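Local coordinates for CofB (Escherichia coli, PDB 5AX6), which serves as the minor pilin of the CFA/III type IVb pilus of enterotoxigenic bacteria, forming a homotrimer that probably takes part in pilus assembly, at residues A[111-114]-A[115-118]; A[16-19]-A[20-24]; A[168-172]-A[173-177]. All coordinates share one frame; numbering follows the deposited sequence. Where two conformers were deposited one is given.

Contact 1: A[111-114]-A[115-118]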
loop_
_atom_site.group_PDB
_atom_site.type_symbol
_atom_site.label_atom_id
_atom_site.label_comp_id
_atom_site.label_asym_id
_atom_site.label_seq_id
_atom_site.Cartn_x
_atom_site.Cartn_y
_atom_site.Cartn_z
ATOM N N GLU A 111 -15.876 35.270 4.501
ATOM C CA GLU A 111 -15.961 36.311 5.505
ATOM C C GLU A 111 -14.630 36.394 6.233
ATOM O O GLU A 111 -14.114 35.376 6.686
ATOM C CB GLU A 111 -17.108 35.993 6.470
ATOM C CG GLU A 111 -17.322 37.001 7.567
ATOM C CD GLU A 111 -18.543 36.651 8.410
ATOM O OE1 GLU A 111 -19.295 35.728 8.016
ATOM O OE2 GLU A 111 -18.740 37.305 9.453
ATOM N N GLU A 112 -14.062 37.592 6.332
ATOM C CA GLU A 112 -12.850 37.747 7.125
ATOM C C GLU A 112 -13.117 37.264 8.537
ATOM O O GLU A 112 -14.172 37.563 9.095
ATOM C CB GLU A 112 -12.384 39.202 7.147
ATOM C CG GLU A 112 -11.076 39.409 7.929
ATOM C CD GLU A 112 -10.688 40.873 8.049
ATOM O OE1 GLU A 112 -9.773 41.314 7.311
ATOM O OE2 GLU A 112 -11.304 41.580 8.882
ATOM N N PRO A 113 -12.175 36.496 9.107
ATOM C CA PRO A 113 -12.250 36.033 10.498
ATOM C C PRO A 113 -12.667 37.153 11.452
ATOM O O PRO A 113 -12.056 38.222 11.475
ATOM C CB PRO A 113 -10.825 35.561 10.779
ATOM C CG PRO A 113 -10.376 35.012 9.445
ATOM C CD PRO A 113 -11.014 35.923 8.399
ATOM N N ALA A 114 -13.725 36.889 12.212
ATOM C CA ALA A 114 -14.354 37.883 13.079
ATOM C C ALA A 114 -13.369 38.581 14.009
ATOM O O ALA A 114 -13.444 39.793 14.205
ATOM C CB ALA A 114 -15.464 37.222 13.898
ATOM N N ILE A 115 -12.443 37.813 14.568
ATOM C CA ILE A 115 -11.495 38.345 15.541
ATOM C C ILE A 115 -10.660 39.479 14.936
ATOM O O ILE A 115 -10.228 40.392 15.640
ATOM C CB ILE A 115 -10.571 37.219 16.084
ATOM C CG1 ILE A 115 -9.838 37.662 17.355
ATOM C CG2 ILE A 115 -9.603 36.727 15.018
ATOM C CD1 ILE A 115 -10.678 37.573 18.604
ATOM N N LEU A 116 -10.474 39.449 13.620
ATOM C CA LEU A 116 -9.620 40.432 12.957
ATOM C C LEU A 116 -10.343 41.738 12.611
ATOM O O LEU A 116 -9.740 42.661 12.056
ATOM C CB LEU A 116 -9.011 39.819 11.691
ATOM C CG LEU A 116 -8.167 38.557 11.908
ATOM C CD1 LEU A 116 -7.632 38.016 10.582
ATOM C CD2 LEU A 116 -7.011 38.846 12.859
ATOM N N SER A 117 -11.627 41.830 12.943
ATOM C CA SER A 117 -12.386 43.036 12.617
ATOM C C SER A 117 -11.922 44.219 13.465
ATOM O O SER A 117 -11.894 45.355 12.991
ATOM C CB SER A 117 -13.892 42.813 12.804
ATOM O OG SER A 117 -14.203 42.552 14.158
ATOM N N ASN A 118 -11.548 43.965 14.715
ATOM C CA ASN A 118 -11.012 45.050 15.545
ATOM C C ASN A 118 -9.885 44.622 16.480
ATOM O O ASN A 118 -9.760 45.144 17.585
ATOM C CB ASN A 118 -12.135 45.701 16.362
ATOM C CG ASN A 118 -13.037 44.683 17.033
ATOM O OD1 ASN A 118 -12.661 43.523 17.217
ATOM N ND2 ASN A 118 -14.240 45.115 17.400
HETATM O O HOH W 1 -8.717 43.016 9.491
#
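Pro113 and Leu116 meet over one turn of 3-10 helix, where the proline ring carbon CB lies 4.0 Å from Leu116 CD1. This is the close-packed half of the contact. Leu116 CG stands beside its own backbone N (chi1 -59°), a setting that brings CG and CD1 alongside CB of the proline, while Leu116 CB rests 3.4 Å from Pro113 O. Proline suits this position: its ring restrains the chain entering the turn and offers an apolar surface, and its carbonyl is still available as acceptor. Leu116 N gives the first 3-10 bond to Pro113 O at 2.9 Å, reaching it from above the carbonyl plane.

One residue further on, Ala114 O takes two bonds from a single residue. Ser117 N donates to it at 3.0 Å from well above the carbonyl plane, and Ser117 OG donates at 2.9 Å nearly in line with the C=O. A chi1 of 64° sets OG between the backbone N and the carbonyl carbon, so the short hydroxyl side chain curls back on the turn. Ile115 and Leu116 press on Ala13 of helix 4-25, which gives the turn its buried side.

The Glu112 side is looser. Its extended chain crosses that of Leu116 at about a right angle, and Glu112 OE2 lies 3.7 Å from Leu116 O. Both atoms are acceptors, and a water mediates between the carboxylate and that carbonyl, donating to Leu116 O at 2.8 Å and, weakly, to Glu112 OE1.

The chemistry implies a turn held by three direct hydrogen bonds, with Leu116 buried against helix 4-25, and an acidic chain that is linked to the turn weakly, through a water, and also lies against Arg84, as befits a surface loop of the pilin domain.

Contact 2: A[16-19]-A[20-24]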
loop_
_atom_site.group_PDB
_atom_site.type_symbol
_atom_site.label_atom_id
_atom_site.label_comp_id
_atom_site.label_asym_id
_atom_site.label_seq_id
_atom_site.Cartn_x
_atom_site.Cartn_y
_atom_site.Cartn_z
ATOM N N SER A 16 -3.662 32.106 9.179
ATOM C CA SER A 16 -4.562 31.424 8.255
ATOM C C SER A 16 -4.784 32.250 6.997
ATOM O O SER A 16 -4.796 31.702 5.889
ATOM C CB SER A 16 -5.908 31.120 8.903
ATOM O OG SER A 16 -6.699 30.355 8.010
ATOM N N GLU A 17 -4.966 33.555 7.170
ATOM C CA GLU A 17 -5.130 34.474 6.051
ATOM C C GLU A 17 -3.873 34.453 5.189
ATOM O O GLU A 17 -3.933 34.297 3.970
ATOM C CB GLU A 17 -5.400 35.903 6.547
ATOM C CG GLU A 17 -6.710 36.102 7.308
ATOM C CD GLU A 17 -7.919 36.252 6.392
ATOM O OE1 GLU A 17 -8.224 37.398 5.976
ATOM O OE2 GLU A 17 -8.573 35.226 6.096
ATOM N N ILE A 18 -2.734 34.622 5.846
ATOM C CA ILE A 18 -1.435 34.641 5.169
ATOM C C ILE A 18 -1.194 33.354 4.380
ATOM O O ILE A 18 -0.863 33.406 3.197
ATOM C CB ILE A 18 -0.311 34.880 6.198
ATOM C CG1 ILE A 18 -0.318 36.355 6.636
ATOM C CG2 ILE A 18 1.043 34.476 5.643
ATOM C CD1 ILE A 18 0.491 36.612 7.902
ATOM N N ALA A 19 -1.398 32.200 5.013
ATOM C CA ALA A 19 -1.137 30.925 4.347
ATOM C C ALA A 19 -2.030 30.744 3.125
ATOM O O ALA A 19 -1.602 30.207 2.098
ATOM C CB ALA A 19 -1.340 29.751 5.318
ATOM N N GLY A 20 -3.280 31.179 3.241
ATOM C CA GLY A 20 -4.213 31.063 2.132
ATOM C C GLY A 20 -3.844 31.930 0.945
ATOM O O GLY A 20 -3.905 31.482 -0.207
ATOM N N ILE A 21 -3.447 33.174 1.212
ATOM C CA ILE A 21 -3.045 34.060 0.134
ATOM C C ILE A 21 -1.787 33.477 -0.535
ATOM O O ILE A 21 -1.668 33.448 -1.748
ATOM C CB ILE A 21 -2.758 35.490 0.637
ATOM C CG1 ILE A 21 -4.040 36.167 1.145
ATOM C CG2 ILE A 21 -2.133 36.316 -0.459
ATOM C CD1 ILE A 21 -5.047 36.440 0.043
ATOM N N VAL A 22 -0.857 32.995 0.270
ATOM C CA VAL A 22 0.368 32.411 -0.285
ATOM C C VAL A 22 0.072 31.160 -1.112
ATOM O O VAL A 22 0.676 30.948 -2.171
ATOM C CB VAL A 22 1.357 32.102 0.841
ATOM C CG1 VAL A 22 2.529 31.263 0.329
ATOM C CG2 VAL A 22 1.845 33.432 1.466
ATOM N N ASP A 23 -0.891 30.359 -0.655
ATOM C CA ASP A 23 -1.299 29.166 -1.397
ATOM C C ASP A 23 -1.798 29.542 -2.782
ATOM O O ASP A 23 -1.501 28.870 -3.766
ATOM C CB ASP A 23 -2.403 28.391 -0.651
ATOM C CG ASP A 23 -1.872 27.513 0.477
ATOM O OD1 ASP A 23 -0.649 27.268 0.569
ATOM O OD2 ASP A 23 -2.706 27.054 1.285
ATOM N N PHE A 24 -2.554 30.637 -2.853
ATOM C CA PHE A 24 -3.107 31.123 -4.112
ATOM C C PHE A 24 -1.998 31.590 -5.054
ATOM O O PHE A 24 -1.977 31.245 -6.249
ATOM C CB PHE A 24 -4.094 32.260 -3.835
ATOM C CG PHE A 24 -4.760 32.824 -5.068
ATOM C CD1 PHE A 24 -5.683 32.075 -5.782
ATOM C CD2 PHE A 24 -4.476 34.115 -5.492
ATOM C CE1 PHE A 24 -6.302 32.597 -6.921
ATOM C CE2 PHE A 24 -5.102 34.650 -6.611
ATOM C CZ PHE A 24 -6.014 33.894 -7.323
HETATM O O HOH W 2 0.719 28.588 2.468
#
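The carboxylate of Asp23 presents one face to Ala19 O, which lies almost directly over its carbon, 3.2 Å from Asp23 CG. A water stands above the same face, donating to Asp23 OD1 at 2.7 Å and to Ala19 O at 2.9 Å, so it bridges two acceptors that cannot bond each other. With chi1 at -80°, Asp23 CG stays beside its own backbone N and is brought back over the preceding turn; that N donates to Ala19 O at 2.8 Å. The other flat group, the Phe24 ring, turns away from segment 16-19 and meets Tyr107 edge-to-face.

Ile18 and Val22, four residues apart, share an apolar stripe, their CG2 atoms 4.4 Å apart. Both branched side chains, like Ile21, rest on Phe144 of strand 139-148. Burying the Glu17 carboxylate would probably be costly without its salt bridge to Arg84. Ala19, with only a methyl, lets His173 come close, and Gly20 N completes its helical bond to Ser16 O at 3.1 Å.

One side of the helix, Ile18, Ile21 and Val22, packs on the antiparallel sheet, loops cover Glu17 and Ala19, and Asp23 is exposed: the helix-on-sheet packing of the N-terminal helix in type IV pilins.

Contact 3: A[168-172]-A[173-177]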
loop_
_atom_site.group_PDB
_atom_site.type_symbol
_atom_site.label_atom_id
_atom_site.label_comp_id
_atom_site.label_asym_id
_atom_site.label_seq_id
_atom_site.Cartn_x
_atom_site.Cartn_y
_atom_site.Cartn_z
ATOM N N LYS A 168 4.682 30.764 16.394
ATOM C CA LYS A 168 4.008 29.554 16.848
ATOM C C LYS A 168 2.887 29.162 15.879
ATOM O O LYS A 168 2.765 28.001 15.486
ATOM C CB LYS A 168 3.465 29.759 18.263
ATOM C CG LYS A 168 2.560 28.645 18.758
ATOM C CD LYS A 168 2.316 28.771 20.254
ATOM C CE LYS A 168 1.185 27.865 20.716
ATOM N NZ LYS A 168 0.900 28.037 22.170
ATOM N N ALA A 169 2.079 30.135 15.476
ATOM C CA ALA A 169 0.996 29.854 14.543
ATOM C C ALA A 169 1.553 29.413 13.187
ATOM O O ALA A 169 0.999 28.524 12.529
ATOM C CB ALA A 169 0.107 31.067 14.395
ATOM N N ALA A 170 2.663 30.022 12.778
ATOM C CA ALA A 170 3.278 29.676 11.507
ATOM C C ALA A 170 3.769 28.230 11.522
ATOM O O ALA A 170 3.601 27.503 10.546
ATOM C CB ALA A 170 4.421 30.634 11.183
ATOM N N GLU A 171 4.370 27.797 12.623
ATOM C CA GLU A 171 4.921 26.451 12.632
ATOM C C GLU A 171 3.800 25.416 12.629
ATOM O O GLU A 171 3.994 24.294 12.178
ATOM C CB GLU A 171 5.863 26.235 13.822
ATOM C CG GLU A 171 5.440 26.881 15.126
ATOM C CD GLU A 171 6.341 26.481 16.292
ATOM O OE1 GLU A 171 6.282 25.302 16.711
ATOM O OE2 GLU A 171 7.108 27.339 16.783
ATOM N N GLN A 172 2.620 25.810 13.099
ATOM C CA GLN A 172 1.466 24.914 13.098
ATOM C C GLN A 172 0.817 24.821 11.720
ATOM O O GLN A 172 -0.127 24.060 11.522
ATOM C CB GLN A 172 0.429 25.377 14.128
ATOM C CG GLN A 172 0.892 25.255 15.571
ATOM C CD GLN A 172 1.163 23.817 15.960
ATOM O OE1 GLN A 172 0.307 22.946 15.791
ATOM N NE2 GLN A 172 2.368 23.555 16.460
ATOM N N HIS A 173 1.331 25.594 10.768
ATOM C CA HIS A 173 0.693 25.720 9.468
ATOM C C HIS A 173 1.658 25.443 8.312
ATOM O O HIS A 173 1.358 25.727 7.156
ATOM C CB HIS A 173 0.095 27.123 9.335
ATOM C CG HIS A 173 -1.192 27.166 8.574
ATOM N ND1 HIS A 173 -1.293 26.765 7.262
ATOM C CD2 HIS A 173 -2.427 27.577 8.946
ATOM C CE1 HIS A 173 -2.542 26.919 6.854
ATOM N NE2 HIS A 173 -3.249 27.409 7.855
ATOM N N SER A 174 2.820 24.891 8.632
ATOM C CA SER A 174 3.813 24.527 7.617
ATOM C C SER A 174 4.297 25.715 6.815
ATOM O O SER A 174 4.547 25.599 5.618
ATOM C CB SER A 174 3.247 23.476 6.656
ATOM O OG SER A 174 2.999 22.262 7.334
ATOM N N ILE A 175 4.405 26.867 7.459
ATOM C CA ILE A 175 5.003 28.011 6.790
ATOM C C ILE A 175 5.975 28.675 7.730
ATOM O O ILE A 175 5.955 28.434 8.934
ATOM C CB ILE A 175 3.961 29.038 6.331
ATOM C CG1 ILE A 175 3.230 29.632 7.537
ATOM C CG2 ILE A 175 2.992 28.414 5.345
ATOM C CD1 ILE A 175 2.572 30.966 7.211
ATOM N N SER A 176 6.827 29.523 7.176
ATOM C CA SER A 176 7.813 30.204 7.985
ATOM C C SER A 176 8.071 31.573 7.393
ATOM O O SER A 176 7.745 31.839 6.236
ATOM C CB SER A 176 9.109 29.390 8.066
ATOM O OG SER A 176 9.672 29.223 6.781
ATOM N N PHE A 177 8.640 32.455 8.195
ATOM C CA PHE A 177 8.919 33.799 7.707
ATOM C C PHE A 177 10.343 33.912 7.199
ATOM O O PHE A 177 11.284 33.558 7.907
ATOM C CB PHE A 177 8.675 34.817 8.806
ATOM C CG PHE A 177 7.313 34.707 9.429
ATOM C CD1 PHE A 177 6.174 34.939 8.671
ATOM C CD2 PHE A 177 7.173 34.393 10.772
ATOM C CE1 PHE A 177 4.914 34.845 9.242
ATOM C CE2 PHE A 177 5.920 34.295 11.350
ATOM C CZ PHE A 177 4.789 34.516 10.587
#
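Ala170 CB meets the Phe177 ring obliquely, at its CE2–CZ end, 3.9 Å from Phe177 CZ, and the same methyl approaches Ile175 CG1 at 4.0 Å. The methyl of alanine is short enough for Ile175 and Phe177 both to close on it where the chain leaves helix 161-171 and doubles back. Ile175 points CG1 inward because chi1 of 63° places it between the backbone N and carbonyl carbon. Phe177 continues beyond the helix end to Leu225 and Ile227 of strand 220-227.

Ala170 O is gripped twice, from opposite faces of its plane. His173 N donates at 3.0 Å, and Ile175 N, five residues on, donates at 3.3 Å. The reversal turns at Ser174, which takes the left-handed conformation (phi 61°) and whose OG bonds to Asn252 O of the second subunit.

This C-terminal cap resembles a Schellman motif in its six-to-one bond, its left-handed residue and the Ala170–Ile175 apolar contact, but Ser174 N stays 3.8 Å from Glu171 O, so the second bond of the motif is not made. The chemistry implies that backbone bonds to one carbonyl end the helix while apolar side chains seal its inner side, leaving the polar turn to face the neighbouring subunit.

In the fold
All three contacts belong to the pilin domain, and contact 2, on helix 4-25, lies between the others. Its centre is about 15 Å from that of contact 1 and about 12 Å from that of contact 3. It touches each: Glu17 OE2 comes within 3.4 Å of Pro113 CD, and Ala19 CB packs against His173 CE1 at 3.4 Å. Contacts 1 and 3 do not meet, their nearest atoms being about 11 Å apart. The helix is thus flanked by a surface loop at 111-118 and by the capped end of another helix at 168-177, and the latter also reaches the second subunit of the trimer.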